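PDB 3BM3: PspGI restriction endonuclease from Pyrococcus sp. GI-H, which probably cleaves DNA at a specific sequence as a type II restriction endonuclease, and is captured here with its substrate DNA. Local coordinates for residues 26-31 / 57-62; 35-40 / 53-58; 154-159 / 183-188; 169-174 / 207-212. The protein carries 2 engineered substitutions. All blocks are in the same frame, centred on the assembly; numbering follows the deposited sequence.

Interaction 1 of 4, residues 26-31 / 57-62; sequences EAITEL and KMLEEK. With nucleotides of chain A.
Leu31 is the main bump on segment 26-31. Its CG stands anti to the carbonyl carbon (chi1 -67°), and the side chain drops into a hollow between Met58, Leu59 and Lys62. Methyl CD1 of Leu31 sits 3.4 Å from CG of Met58, a selenomethionine, which is tighter than usual carbon contact. The same CD1 lies 3.5 Å from CB of Lys62. The second methyl, CD2, meets Met58 CE at 3.7 Å, so Leu31 and Met58 touch tip to tip. An alanine in place of Leu31 would remove both methyls and would probably loosen the packing against Met58 and Lys62.

The contact is a crossing of two helices, 20-31 and 52-80, in the helical N-terminal part of the chain. The short segments cross at 116°, and their axes approach to 9.2 Å. Leu59 forks over the other helix. Leu59 CD1 presses on Ala27 CB at 3.4 Å, while Leu59 CD2 reaches Ile28 CG1 at 3.8 Å. Lys62 bends at chi2 (58°) and crosses Leu31 obliquely. Lys62 CE comes 3.6 Å from Glu30 OE2, but the charged ends do not touch, and NZ forms a salt bridge with Glu65. Glu60 points away from segment 26-31, and its carboxylate ends beside DA6 of chain A. Glu60 OE2 lies 2.9 Å from C8 of DA6 and also forms a salt bridge with Arg161.

Interaction 2 of 4, residues 35-40 / 53-58; sequences ELLDRL and SRIAKM
The carbonyl O of Leu37 has two partners. Leu40 N donates a hydrogen bond to Leu37 O at 3.1 Å, and Lys114 NZ of helix 85-115 adds a weak one. Just before it, Leu36 O takes Arg39 N at 2.9 Å. Both backbone bonds span three residues, and they turn the chain so that Leu40 comes round beside Leu36 and Leu37.

These three leucines receive Ile55 of helix 52-80. Ile55 is extended: CG1 is anti to the carbonyl carbon and chi2 is 177°. Its terminal methyl CD1 therefore reaches straight across the contact. Ile55 CD1 meets Leu40 CD1 at 3.5 Å, Leu37 CD2 at 3.8 Å and Leu36 CB at 4.0 Å. The side chains of Leu37 and Leu40 both cross Ile55 obliquely. Leu40 is not staggered, with chi1 at -136° and chi2 at 12°; in this form its CD1 lies against Ile55 CD1. One turn further along helix 52-80, the selenium of Met58 meets Leu36 CD1 at 3.6 Å, tip to tip.

Helix 33-38 is thus packed on the early part of helix 52-80. Leu111 and Phe115 of helix 85-115 touch Leu37 and Leu40, respectively, and Ile50 touches Ile55. No hydrogen bond joins the two segments, so their hold on each other is apolar and rests on the fit of aliphatic carbons and one selenium rather than on directional bonds.

Interaction 3 of 4, residues 154-159 / 183-188; sequences AILITV and DEINFW
With chi1 at -60° and chi2 at -1°, Trp188 lays its indole alongside strand 155-160, under Ile155. Ile155 CG2, anti to its backbone N, comes down over the ring face. It lies 3.6 Å from the centroid of the five-membered ring and 18° off the normal, a CH-pi contact. Ile155 CD1 lies near the outer rim of the six-membered ring, 3.7 Å from Trp188 CH2. An alanine in place of Trp188 would remove this aromatic floor and would probably loosen the packing of Ile155.

The backbones are joined by nearly straight bonds: Leu156 N to Asn186 O at 2.8 Å, Trp188 N to Leu156 O at 2.7 Å, and Thr158 N to Trp188 O at 3.0 Å. Asn186 ND2 bonds Ala154 O from above the carbonyl plane and also bonds Ser152 O. A water accepts from Asn186 N and probably donates to Ala154 O. These parallel strands are the two ends of a beta-alpha-beta crossover through helix 167-181, within the central sheet of the PDDEXK nuclease fold.

Interaction 4 of 4, residues 169-174 / 207-212; sequences EAVGEA and NGIDRV
Val171 and Ile209 meet at about a right angle, where helix 167-181 lies against the central sheet of this PDDEXK-clan nuclease. Ile209 sits just ahead of strand 211-214. Its chain bends at chi2 (78°), which brings CD1 up against Val171. Ile209 CD1 lies 3.7 Å from Val171 CG2. Ala174 CB approaches Ile209 CD1 more loosely, at 4.2 Å. Met204 of helix 198-206 packs on both Val171 and Ile209.

The other Val171 methyl, CG1, is anti to the backbone N. Val171 crosses the Asn207 side chain obliquely, and Val171 CG1 lies 3.5 Å from Asn207 O. The amide of Asn207 turns away from the helix: ND2 bonds Ala203 O, and OD1 bonds Gln175 of the second subunit. Val171 also packs on Gly172 of that subunit, so this contact borders the dimer interface.

Ala174 CB rests 3.6 Å from Gly208 O. At phi 102° and psi 0° a CB on Gly208 would collide with the carbonyl O of Asn207, so the shape suits glycine. Such a CB would also crowd Ala174 CB, at about 3.4 Å. No direct hydrogen bond joins the segments, but one water links them, donating to Val171 O at 2.9 Å and to Asn207 O at 2.5 Å.

How the interactions relate
The four contacts form two pairs. Interactions 1 and 2 have centres 10 Å apart and share Lys57 and Met58 on helix 52-80. Helices 20-31 and 33-38, consecutive in the chain, both pack on that long helix. Interactions 3 and 4 have centres 8 Å apart and belong to the mixed sheet and helix 167-181. Their segments alternate along the chain, and strands 186-191 and 211-214 are neighbours in the sheet. Interaction 1 lies about 28 Å from interaction 3, centre to centre, and both N-terminal contacts close before the other pair opens. The two pairs do not touch, but helix 52-80 is tied to the sheet side by salt bridges from Lys57 to Glu194 and from Glu60 to Arg161.

Interaction 1 of 4, residues 26-31 / 57-62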
loop_
_atom_site.group_PDB
_atom_site.type_symbol
_atom_site.label_atom_id
_atom_site.label_comp_id
_atom_site.label_asym_id
_atom_site.label_seq_id
_atom_site.Cartn_x
_atom_site.Cartn_y
_atom_site.Cartn_z
ATOM N N GLU C 26 13.232 23.593 10.494
ATOM C CA GLU C 26 14.396 23.530 11.362
ATOM C C GLU C 26 15.599 22.965 10.613
ATOM O O GLU C 26 16.717 23.506 10.695
ATOM C CB GLU C 26 14.100 22.674 12.572
ATOM C CG GLU C 26 15.199 22.648 13.567
ATOM C CD GLU C 26 14.733 22.128 14.913
ATOM O OE1 GLU C 26 13.513 21.783 15.066
ATOM O OE2 GLU C 26 15.613 22.077 15.804
ATOM N N ALA C 27 15.357 21.883 9.883
ATOM C CA ALA C 27 16.385 21.223 9.088
ATOM C C ALA C 27 16.900 22.162 8.004
ATOM O O ALA C 27 18.089 22.201 7.757
ATOM C CB ALA C 27 15.855 19.951 8.447
ATOM N N ILE C 28 15.981 22.848 7.327
ATOM C CA ILE C 28 16.356 23.813 6.280
ATOM C C ILE C 28 17.331 24.848 6.841
ATOM O O ILE C 28 18.357 25.180 6.206
ATOM C CB ILE C 28 15.124 24.488 5.685
ATOM C CG1 ILE C 28 14.418 23.518 4.732
ATOM C CG2 ILE C 28 15.505 25.811 4.999
ATOM C CD1 ILE C 28 13.037 23.925 4.316
ATOM N N THR C 29 17.010 25.364 8.022
ATOM C CA THR C 29 17.848 26.358 8.685
ATOM C C THR C 29 19.212 25.762 9.007
ATOM O O THR C 29 20.255 26.297 8.610
ATOM C CB THR C 29 17.173 26.866 9.956
ATOM O OG1 THR C 29 15.977 27.551 9.575
ATOM C CG2 THR C 29 18.077 27.828 10.710
ATOM N N GLU C 30 19.184 24.625 9.687
ATOM C CA GLU C 30 20.396 23.936 10.097
ATOM C C GLU C 30 21.345 23.611 8.958
ATOM O O GLU C 30 22.554 23.834 9.092
ATOM C CB GLU C 30 20.053 22.688 10.909
ATOM C CG GLU C 30 19.502 23.075 12.277
ATOM C CD GLU C 30 19.214 21.889 13.178
ATOM O OE1 GLU C 30 18.532 22.097 14.219
ATOM O OE2 GLU C 30 19.691 20.772 12.882
ATOM N N LEU C 31 20.802 23.145 7.832
ATOM C CA LEU C 31 21.591 22.778 6.658
ATOM C C LEU C 31 21.881 23.955 5.722
ATOM O O LEU C 31 22.557 23.785 4.714
ATOM C CB LEU C 31 20.850 21.713 5.841
ATOM C CG LEU C 31 20.701 20.342 6.507
ATOM C CD1 LEU C 31 19.854 19.434 5.613
ATOM C CD2 LEU C 31 22.077 19.714 6.828
ATOM N N LYS C 57 17.503 14.364 -0.304
ATOM C CA LYS C 57 17.973 13.279 0.537
ATOM C C LYS C 57 18.613 13.837 1.809
ATOM O O LYS C 57 18.374 13.322 2.900
ATOM C CB LYS C 57 18.955 12.401 -0.225
ATOM C CG LYS C 57 19.380 11.133 0.499
ATOM C CD LYS C 57 19.916 10.095 -0.486
ATOM C CE LYS C 57 20.524 8.858 0.183
ATOM N NZ LYS C 57 19.616 7.656 0.140
HETATM N N MSE C 58 19.430 14.874 1.651
HETATM C CA MSE C 58 20.116 15.499 2.781
HETATM C C MSE C 58 19.106 16.109 3.748
HETATM O O MSE C 58 19.231 15.946 4.963
HETATM C CB MSE C 58 21.136 16.542 2.287
HETATM C CG MSE C 58 20.918 17.941 2.808
HETATM SE SE MSE C 58 22.552 18.964 2.765
HETATM C CE MSE C 58 23.630 17.863 3.971
ATOM N N LEU C 59 18.113 16.806 3.198
ATOM C CA LEU C 59 17.095 17.460 3.984
ATOM C C LEU C 59 16.222 16.421 4.692
ATOM O O LEU C 59 15.882 16.568 5.883
ATOM C CB LEU C 59 16.231 18.375 3.087
ATOM C CG LEU C 59 15.182 19.233 3.798
ATOM C CD1 LEU C 59 15.745 19.961 5.019
ATOM C CD2 LEU C 59 14.576 20.230 2.808
ATOM N N GLU C 60 15.872 15.388 3.955
ATOM C CA GLU C 60 15.109 14.302 4.508
ATOM C C GLU C 60 15.839 13.688 5.711
ATOM O O GLU C 60 15.261 13.507 6.778
ATOM C CB GLU C 60 14.856 13.277 3.414
ATOM C CG GLU C 60 13.812 12.308 3.747
ATOM C CD GLU C 60 14.355 11.104 4.457
ATOM O OE1 GLU C 60 15.586 10.983 4.622
ATOM O OE2 GLU C 60 13.525 10.286 4.841
ATOM N N GLU C 61 17.128 13.420 5.536
ATOM C CA GLU C 61 17.925 12.763 6.570
ATOM C C GLU C 61 18.035 13.652 7.804
ATOM O O GLU C 61 17.855 13.186 8.934
ATOM C CB GLU C 61 19.311 12.399 6.025
ATOM C CG GLU C 61 19.253 11.288 5.029
ATOM C CD GLU C 61 20.520 11.076 4.248
ATOM O OE1 GLU C 61 21.367 12.005 4.141
ATOM O OE2 GLU C 61 20.665 9.946 3.728
ATOM N N LYS C 62 18.281 14.942 7.602
ATOM C CA LYS C 62 18.414 15.878 8.708
ATOM C C LYS C 62 17.112 16.030 9.464
ATOM O O LYS C 62 17.110 16.002 10.705
ATOM C CB LYS C 62 18.912 17.245 8.243
ATOM C CG LYS C 62 19.307 18.155 9.372
ATOM C CD LYS C 62 20.425 17.493 10.229
ATOM C CE LYS C 62 21.476 18.429 10.754
ATOM N NZ LYS C 62 22.654 17.621 11.222
ATOM P P DA A 6 9.140 4.588 4.540
ATOM O OP1 DA A 6 9.377 4.984 3.123
ATOM O OP2 DA A 6 10.140 3.730 5.232
ATOM O "O5'" DA A 6 8.930 5.940 5.350
ATOM C "C5'" DA A 6 8.932 5.933 6.768
ATOM C "C4'" DA A 6 10.336 6.161 7.261
ATOM O "O4'" DA A 6 10.741 7.536 7.054
ATOM C "C3'" DA A 6 10.532 5.880 8.750
ATOM O "O3'" DA A 6 11.655 5.018 8.887
ATOM C "C2'" DA A 6 10.818 7.248 9.343
ATOM C "C1'" DA A 6 11.493 7.938 8.182
ATOM N N9 DA A 6 11.503 9.400 8.228
ATOM C C8 DA A 6 12.188 10.223 7.372
ATOM N N7 DA A 6 12.049 11.497 7.638
ATOM C C5 DA A 6 11.211 11.518 8.742
ATOM C C6 DA A 6 10.691 12.574 9.506
ATOM N N6 DA A 6 10.948 13.861 9.256
ATOM N N1 DA A 6 9.892 12.261 10.548
ATOM C C2 DA A 6 9.641 10.967 10.795
ATOM N N3 DA A 6 10.072 9.886 10.149
ATOM C C4 DA A 6 10.864 10.233 9.118
#

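Interaction 2 of 4, residues 35-40 / 53-58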
loop_
_atom_site.group_PDB
_atom_site.type_symbol
_atom_site.label_atom_id
_atom_site.label_comp_id
_atom_site.label_asym_id
_atom_site.label_seq_id
_atom_site.Cartn_x
_atom_site.Cartn_y
_atom_site.Cartn_z
ATOM N N GLU C 35 20.671 28.283 0.877
ATOM C CA GLU C 35 21.915 28.567 0.162
ATOM C C GLU C 35 22.281 27.434 -0.797
ATOM O O GLU C 35 22.823 27.691 -1.874
ATOM C CB GLU C 35 23.050 28.898 1.135
ATOM C CG GLU C 35 24.027 27.766 1.433
ATOM C CD GLU C 35 25.137 27.652 0.399
ATOM O OE1 GLU C 35 25.738 28.695 0.036
ATOM O OE2 GLU C 35 25.423 26.513 -0.042
ATOM N N LEU C 36 21.998 26.189 -0.432
ATOM C CA LEU C 36 22.146 25.057 -1.359
ATOM C C LEU C 36 21.251 25.223 -2.593
ATOM O O LEU C 36 21.682 25.018 -3.722
ATOM C CB LEU C 36 21.783 23.733 -0.694
ATOM C CG LEU C 36 22.712 23.214 0.398
ATOM C CD1 LEU C 36 22.039 22.043 1.064
ATOM C CD2 LEU C 36 24.074 22.844 -0.175
ATOM N N LEU C 37 19.989 25.581 -2.371
ATOM C CA LEU C 37 19.067 25.774 -3.489
ATOM C C LEU C 37 19.547 26.890 -4.417
ATOM O O LEU C 37 19.396 26.789 -5.629
ATOM C CB LEU C 37 17.673 26.088 -2.986
ATOM C CG LEU C 37 16.959 24.956 -2.262
ATOM C CD1 LEU C 37 15.784 25.499 -1.452
ATOM C CD2 LEU C 37 16.492 23.906 -3.300
ATOM N N ASP C 38 20.144 27.934 -3.853
ATOM C CA ASP C 38 20.762 29.012 -4.649
ATOM C C ASP C 38 21.870 28.505 -5.574
ATOM O O ASP C 38 22.211 29.164 -6.561
ATOM C CB ASP C 38 21.412 30.060 -3.752
ATOM C CG ASP C 38 20.424 30.860 -2.956
ATOM O OD1 ASP C 38 19.225 30.876 -3.302
ATOM O OD2 ASP C 38 20.865 31.453 -1.955
ATOM N N ARG C 39 22.437 27.356 -5.221
ATOM C CA ARG C 39 23.561 26.767 -5.931
ATOM C C ARG C 39 23.146 25.512 -6.713
ATOM O O ARG C 39 23.985 24.696 -7.075
ATOM C CB ARG C 39 24.648 26.426 -4.919
ATOM C CG ARG C 39 25.232 27.662 -4.215
ATOM C CD ARG C 39 26.661 27.430 -3.743
ATOM N NE ARG C 39 27.488 26.829 -4.792
ATOM C CZ ARG C 39 27.905 27.457 -5.891
ATOM N NH1 ARG C 39 27.603 28.734 -6.111
ATOM N NH2 ARG C 39 28.647 26.807 -6.777
ATOM N N LEU C 40 21.854 25.378 -6.982
ATOM C CA LEU C 40 21.310 24.181 -7.644
ATOM C C LEU C 40 21.999 23.972 -9.005
ATOM O O LEU C 40 22.152 24.928 -9.781
ATOM C CB LEU C 40 19.803 24.334 -7.844
ATOM C CG LEU C 40 18.830 23.182 -7.548
ATOM C CD1 LEU C 40 19.380 21.995 -6.806
ATOM C CD2 LEU C 40 17.581 23.757 -6.885
ATOM N N SER C 53 17.892 15.859 -5.998
ATOM C CA SER C 53 17.815 14.585 -5.283
ATOM C C SER C 53 18.757 14.647 -4.069
ATOM O O SER C 53 18.395 14.211 -2.988
ATOM C CB SER C 53 18.147 13.414 -6.195
ATOM O OG SER C 53 17.851 12.154 -5.599
ATOM N N ARG C 54 19.960 15.188 -4.246
ATOM C CA ARG C 54 20.872 15.289 -3.119
ATOM C C ARG C 54 20.360 16.208 -2.022
ATOM O O ARG C 54 20.515 15.909 -0.859
ATOM C CB ARG C 54 22.255 15.710 -3.574
ATOM C CG ARG C 54 22.909 14.629 -4.348
ATOM C CD ARG C 54 24.272 15.056 -4.781
ATOM N NE ARG C 54 25.017 13.931 -5.345
ATOM C CZ ARG C 54 25.622 13.915 -6.535
ATOM N NH1 ARG C 54 25.589 14.971 -7.345
ATOM N NH2 ARG C 54 26.278 12.826 -6.926
ATOM N N ILE C 55 19.766 17.333 -2.391
ATOM C CA ILE C 55 19.221 18.241 -1.411
ATOM C C ILE C 55 18.076 17.567 -0.712
ATOM O O ILE C 55 17.942 17.641 0.527
ATOM C CB ILE C 55 18.731 19.528 -2.063
ATOM C CG1 ILE C 55 19.938 20.331 -2.556
ATOM C CG2 ILE C 55 17.949 20.380 -1.069
ATOM C CD1 ILE C 55 19.580 21.609 -3.289
ATOM N N ALA C 56 17.234 16.904 -1.488
ATOM C CA ALA C 56 16.076 16.203 -0.917
ATOM C C ALA C 56 16.494 15.138 0.068
ATOM O O ALA C 56 15.960 15.069 1.175
ATOM C CB ALA C 56 15.201 15.568 -1.997
ATOM N N LYS C 57 17.503 14.364 -0.304
ATOM C CA LYS C 57 17.973 13.279 0.537
ATOM C C LYS C 57 18.613 13.837 1.809
ATOM O O LYS C 57 18.374 13.322 2.900
ATOM C CB LYS C 57 18.955 12.401 -0.225
ATOM C CG LYS C 57 19.380 11.133 0.499
ATOM C CD LYS C 57 19.916 10.095 -0.486
ATOM C CE LYS C 57 20.524 8.858 0.183
ATOM N NZ LYS C 57 19.616 7.656 0.140
HETATM N N MSE C 58 19.430 14.874 1.651
HETATM C CA MSE C 58 20.116 15.499 2.781
HETATM C C MSE C 58 19.106 16.109 3.748
HETATM O O MSE C 58 19.231 15.946 4.963
HETATM C CB MSE C 58 21.136 16.542 2.287
HETATM C CG MSE C 58 20.918 17.941 2.808
HETATM SE SE MSE C 58 22.552 18.964 2.765
HETATM C CE MSE C 58 23.630 17.863 3.971
#

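Interaction 3 of 4, residues 154-159 / 183-188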
loop_
_atom_site.group_PDB
_atom_site.type_symbol
_atom_site.label_atom_id
_atom_site.label_comp_id
_atom_site.label_asym_id
_atom_site.label_seq_id
_atom_site.Cartn_x
_atom_site.Cartn_y
_atom_site.Cartn_z
ATOM N N ALA C 154 -2.148 19.704 -17.634
ATOM C CA ALA C 154 -1.680 19.625 -16.234
ATOM C C ALA C 154 -0.938 18.313 -16.034
ATOM O O ALA C 154 -1.092 17.354 -16.807
ATOM C CB ALA C 154 -2.853 19.688 -15.263
ATOM N N ILE C 155 -0.147 18.291 -14.970
ATOM C CA ILE C 155 0.587 17.101 -14.588
ATOM C C ILE C 155 0.053 16.649 -13.251
ATOM O O ILE C 155 -0.040 17.447 -12.330
ATOM C CB ILE C 155 2.089 17.340 -14.459
ATOM C CG1 ILE C 155 2.631 18.144 -15.631
ATOM C CG2 ILE C 155 2.824 15.993 -14.289
ATOM C CD1 ILE C 155 4.099 18.611 -15.409
ATOM N N LEU C 156 -0.264 15.357 -13.158
ATOM C CA LEU C 156 -0.592 14.732 -11.904
ATOM C C LEU C 156 0.658 13.975 -11.489
ATOM O O LEU C 156 1.222 13.182 -12.262
ATOM C CB LEU C 156 -1.748 13.766 -12.067
ATOM C CG LEU C 156 -2.921 14.364 -12.818
ATOM C CD1 LEU C 156 -4.043 13.374 -12.874
ATOM C CD2 LEU C 156 -3.341 15.663 -12.135
ATOM N N ILE C 157 1.081 14.227 -10.259
ATOM C CA ILE C 157 2.279 13.599 -9.747
ATOM C C ILE C 157 1.951 12.875 -8.472
ATOM O O ILE C 157 1.397 13.485 -7.536
ATOM C CB ILE C 157 3.380 14.597 -9.457
ATOM C CG1 ILE C 157 3.650 15.454 -10.696
ATOM C CG2 ILE C 157 4.647 13.822 -9.058
ATOM C CD1 ILE C 157 4.776 16.498 -10.555
ATOM N N THR C 158 2.250 11.585 -8.450
ATOM C CA THR C 158 2.109 10.775 -7.259
ATOM C C THR C 158 3.524 10.596 -6.726
ATOM O O THR C 158 4.459 10.380 -7.494
ATOM C CB THR C 158 1.410 9.423 -7.555
ATOM O OG1 THR C 158 0.066 9.669 -7.996
ATOM C CG2 THR C 158 1.374 8.563 -6.295
ATOM N N VAL C 159 3.686 10.755 -5.415
ATOM C CA VAL C 159 4.966 10.756 -4.808
ATOM C C VAL C 159 4.945 9.741 -3.667
ATOM O O VAL C 159 4.007 9.729 -2.879
ATOM C CB VAL C 159 5.256 12.143 -4.293
ATOM C CG1 VAL C 159 6.422 12.154 -3.374
ATOM C CG2 VAL C 159 5.469 13.094 -5.474
ATOM N N ASP C 183 -7.204 9.209 -21.900
ATOM C CA ASP C 183 -5.818 8.826 -21.905
ATOM C C ASP C 183 -4.866 9.971 -22.131
ATOM O O ASP C 183 -3.683 9.734 -22.182
ATOM C CB ASP C 183 -5.581 7.741 -22.960
ATOM C CG ASP C 183 -6.052 6.380 -22.523
ATOM O OD1 ASP C 183 -6.246 6.124 -21.305
ATOM O OD2 ASP C 183 -6.218 5.539 -23.423
ATOM N N GLU C 184 -5.370 11.199 -22.244
ATOM C CA GLU C 184 -4.528 12.375 -22.467
ATOM C C GLU C 184 -4.040 13.028 -21.162
ATOM O O GLU C 184 -3.324 14.043 -21.183
ATOM C CB GLU C 184 -5.270 13.395 -23.355
ATOM C CG GLU C 184 -6.079 14.485 -22.625
ATOM C CD GLU C 184 -7.412 14.043 -22.027
ATOM O OE1 GLU C 184 -7.741 12.830 -22.001
ATOM O OE2 GLU C 184 -8.150 14.967 -21.590
ATOM N N ILE C 185 -4.410 12.454 -20.027
ATOM C CA ILE C 185 -3.836 12.944 -18.784
ATOM C C ILE C 185 -2.329 12.667 -18.771
ATOM O O ILE C 185 -1.823 11.825 -19.530
ATOM C CB ILE C 185 -4.506 12.347 -17.551
ATOM C CG1 ILE C 185 -4.161 10.863 -17.367
ATOM C CG2 ILE C 185 -6.004 12.579 -17.590
ATOM C CD1 ILE C 185 -4.654 10.329 -16.005
ATOM N N ASN C 186 -1.630 13.416 -17.919
ATOM C CA ASN C 186 -0.210 13.271 -17.700
ATOM C C ASN C 186 -0.053 12.844 -16.252
ATOM O O ASN C 186 -0.332 13.598 -15.347
ATOM C CB ASN C 186 0.480 14.585 -17.939
ATOM C CG ASN C 186 0.280 15.074 -19.341
ATOM O OD1 ASN C 186 0.743 14.457 -20.277
ATOM N ND2 ASN C 186 -0.477 16.156 -19.488
ATOM N N PHE C 187 0.374 11.614 -16.067
ATOM C CA PHE C 187 0.432 11.046 -14.730
ATOM C C PHE C 187 1.839 10.544 -14.511
ATOM O O PHE C 187 2.289 9.633 -15.228
ATOM C CB PHE C 187 -0.552 9.895 -14.622
ATOM C CG PHE C 187 -0.758 9.425 -13.227
ATOM C CD1 PHE C 187 -1.851 9.836 -12.505
ATOM C CD2 PHE C 187 0.156 8.566 -12.635
ATOM C CE1 PHE C 187 -2.043 9.409 -11.203
ATOM C CE2 PHE C 187 -0.031 8.144 -11.333
ATOM C CZ PHE C 187 -1.126 8.548 -10.638
ATOM N N TRP C 188 2.543 11.163 -13.554
ATOM C CA TRP C 188 3.935 10.853 -13.330
ATOM C C TRP C 188 4.079 10.278 -11.937
ATOM O O TRP C 188 3.416 10.712 -11.019
ATOM C CB TRP C 188 4.829 12.089 -13.457
ATOM C CG TRP C 188 4.802 12.767 -14.790
ATOM C CD1 TRP C 188 4.098 12.410 -15.887
ATOM C CD2 TRP C 188 5.502 13.968 -15.139
ATOM N NE1 TRP C 188 4.304 13.315 -16.905
ATOM C CE2 TRP C 188 5.186 14.261 -16.475
ATOM C CE3 TRP C 188 6.418 14.784 -14.471
ATOM C CZ2 TRP C 188 5.725 15.361 -17.133
ATOM C CZ3 TRP C 188 6.924 15.898 -15.128
ATOM C CH2 TRP C 188 6.597 16.151 -16.439
HETATM O O HOH W 1 -3.072 15.377 -16.508
#

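Interaction 4 of 4, residues 169-174 / 207-212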
loop_
_atom_site.group_PDB
_atom_site.type_symbol
_atom_site.label_atom_id
_atom_site.label_comp_id
_atom_site.label_asym_id
_atom_site.label_seq_id
_atom_site.Cartn_x
_atom_site.Cartn_y
_atom_site.Cartn_z
ATOM N N GLU C 169 -0.801 1.182 -6.375
ATOM C CA GLU C 169 -1.747 2.216 -6.024
ATOM C C GLU C 169 -1.762 3.288 -7.091
ATOM O O GLU C 169 -2.800 3.809 -7.426
ATOM C CB GLU C 169 -1.437 2.859 -4.705
ATOM C CG GLU C 169 -1.601 1.902 -3.536
ATOM C CD GLU C 169 -1.246 2.507 -2.207
ATOM O OE1 GLU C 169 -0.694 3.627 -2.179
ATOM O OE2 GLU C 169 -1.557 1.827 -1.213
ATOM N N ALA C 170 -0.575 3.598 -7.612
ATOM C CA ALA C 170 -0.453 4.643 -8.629
ATOM C C ALA C 170 -1.087 4.175 -9.926
ATOM O O ALA C 170 -1.768 4.965 -10.597
ATOM C CB ALA C 170 0.992 4.992 -8.834
ATOM N N VAL C 171 -0.904 2.900 -10.266
ATOM C CA VAL C 171 -1.500 2.304 -11.458
ATOM C C VAL C 171 -3.013 2.368 -11.276
ATOM O O VAL C 171 -3.726 2.766 -12.159
ATOM C CB VAL C 171 -1.042 0.877 -11.701
ATOM C CG1 VAL C 171 -1.773 0.249 -12.908
ATOM C CG2 VAL C 171 0.492 0.781 -11.901
ATOM N N GLY C 172 -3.473 2.072 -10.069
ATOM C CA GLY C 172 -4.898 2.127 -9.733
ATOM C C GLY C 172 -5.443 3.520 -9.886
ATOM O O GLY C 172 -6.474 3.741 -10.529
ATOM N N GLU C 173 -4.755 4.491 -9.291
ATOM C CA GLU C 173 -5.154 5.873 -9.378
ATOM C C GLU C 173 -5.229 6.335 -10.850
ATOM O O GLU C 173 -6.193 6.959 -11.303
ATOM C CB GLU C 173 -4.195 6.749 -8.583
ATOM C CG GLU C 173 -4.579 8.174 -8.620
ATOM C CD GLU C 173 -3.671 9.065 -7.830
ATOM O OE1 GLU C 173 -2.764 8.554 -7.147
ATOM O OE2 GLU C 173 -3.845 10.286 -7.944
ATOM N N ALA C 174 -4.192 5.996 -11.585
ATOM C CA ALA C 174 -4.089 6.365 -13.001
ATOM C C ALA C 174 -5.266 5.778 -13.768
ATOM O O ALA C 174 -5.851 6.444 -14.631
ATOM C CB ALA C 174 -2.743 5.887 -13.581
ATOM N N ASN C 207 1.004 0.718 -18.185
ATOM C CA ASN C 207 -0.305 0.702 -17.535
ATOM C C ASN C 207 -0.714 2.029 -16.919
ATOM O O ASN C 207 -1.275 2.077 -15.822
ATOM C CB ASN C 207 -0.371 -0.443 -16.540
ATOM C CG ASN C 207 -0.379 -1.768 -17.225
ATOM O OD1 ASN C 207 -1.402 -2.180 -17.747
ATOM N ND2 ASN C 207 0.762 -2.415 -17.275
ATOM N N GLY C 208 -0.497 3.102 -17.675
ATOM C CA GLY C 208 -1.107 4.373 -17.372
ATOM C C GLY C 208 -0.265 5.420 -16.700
ATOM O O GLY C 208 -0.743 6.536 -16.451
ATOM N N ILE C 209 0.984 5.085 -16.445
ATOM C CA ILE C 209 1.916 6.037 -15.878
ATOM C C ILE C 209 2.790 6.498 -17.026
ATOM O O ILE C 209 3.401 5.682 -17.719
ATOM C CB ILE C 209 2.727 5.438 -14.731
ATOM C CG1 ILE C 209 1.823 5.211 -13.516
ATOM C CG2 ILE C 209 3.830 6.379 -14.318
ATOM C CD1 ILE C 209 0.997 4.047 -13.593
ATOM N N ASP C 210 2.818 7.803 -17.239
ATOM C CA ASP C 210 3.567 8.354 -18.367
ATOM C C ASP C 210 5.044 8.432 -18.184
ATOM O O ASP C 210 5.778 8.285 -19.141
ATOM C CB ASP C 210 3.046 9.726 -18.724
ATOM C CG ASP C 210 1.640 9.658 -19.134
ATOM O OD1 ASP C 210 1.385 9.112 -20.242
ATOM O OD2 ASP C 210 0.790 10.030 -18.328
ATOM N N ARG C 211 5.464 8.712 -16.948
ATOM C CA ARG C 211 6.862 8.943 -16.593
ATOM C C ARG C 211 7.098 8.412 -15.186
ATOM O O ARG C 211 6.258 8.597 -14.297
ATOM C CB ARG C 211 7.229 10.430 -16.665
ATOM C CG ARG C 211 6.938 11.063 -18.016
ATOM C CD ARG C 211 7.382 12.503 -18.081
ATOM N NE ARG C 211 8.823 12.713 -18.161
ATOM C CZ ARG C 211 9.573 12.580 -19.254
ATOM N NH1 ARG C 211 9.056 12.148 -20.395
ATOM N NH2 ARG C 211 10.873 12.839 -19.187
ATOM N N VAL C 212 8.244 7.768 -14.996
ATOM C CA VAL C 212 8.608 7.202 -13.710
ATOM C C VAL C 212 9.868 7.890 -13.285
ATOM O O VAL C 212 10.843 7.852 -14.031
ATOM C CB VAL C 212 8.802 5.704 -13.830
ATOM C CG1 VAL C 212 9.575 5.170 -12.630
ATOM C CG2 VAL C 212 7.399 5.028 -13.967
HETATM O O HOH W 2 -3.533 2.586 -15.000
#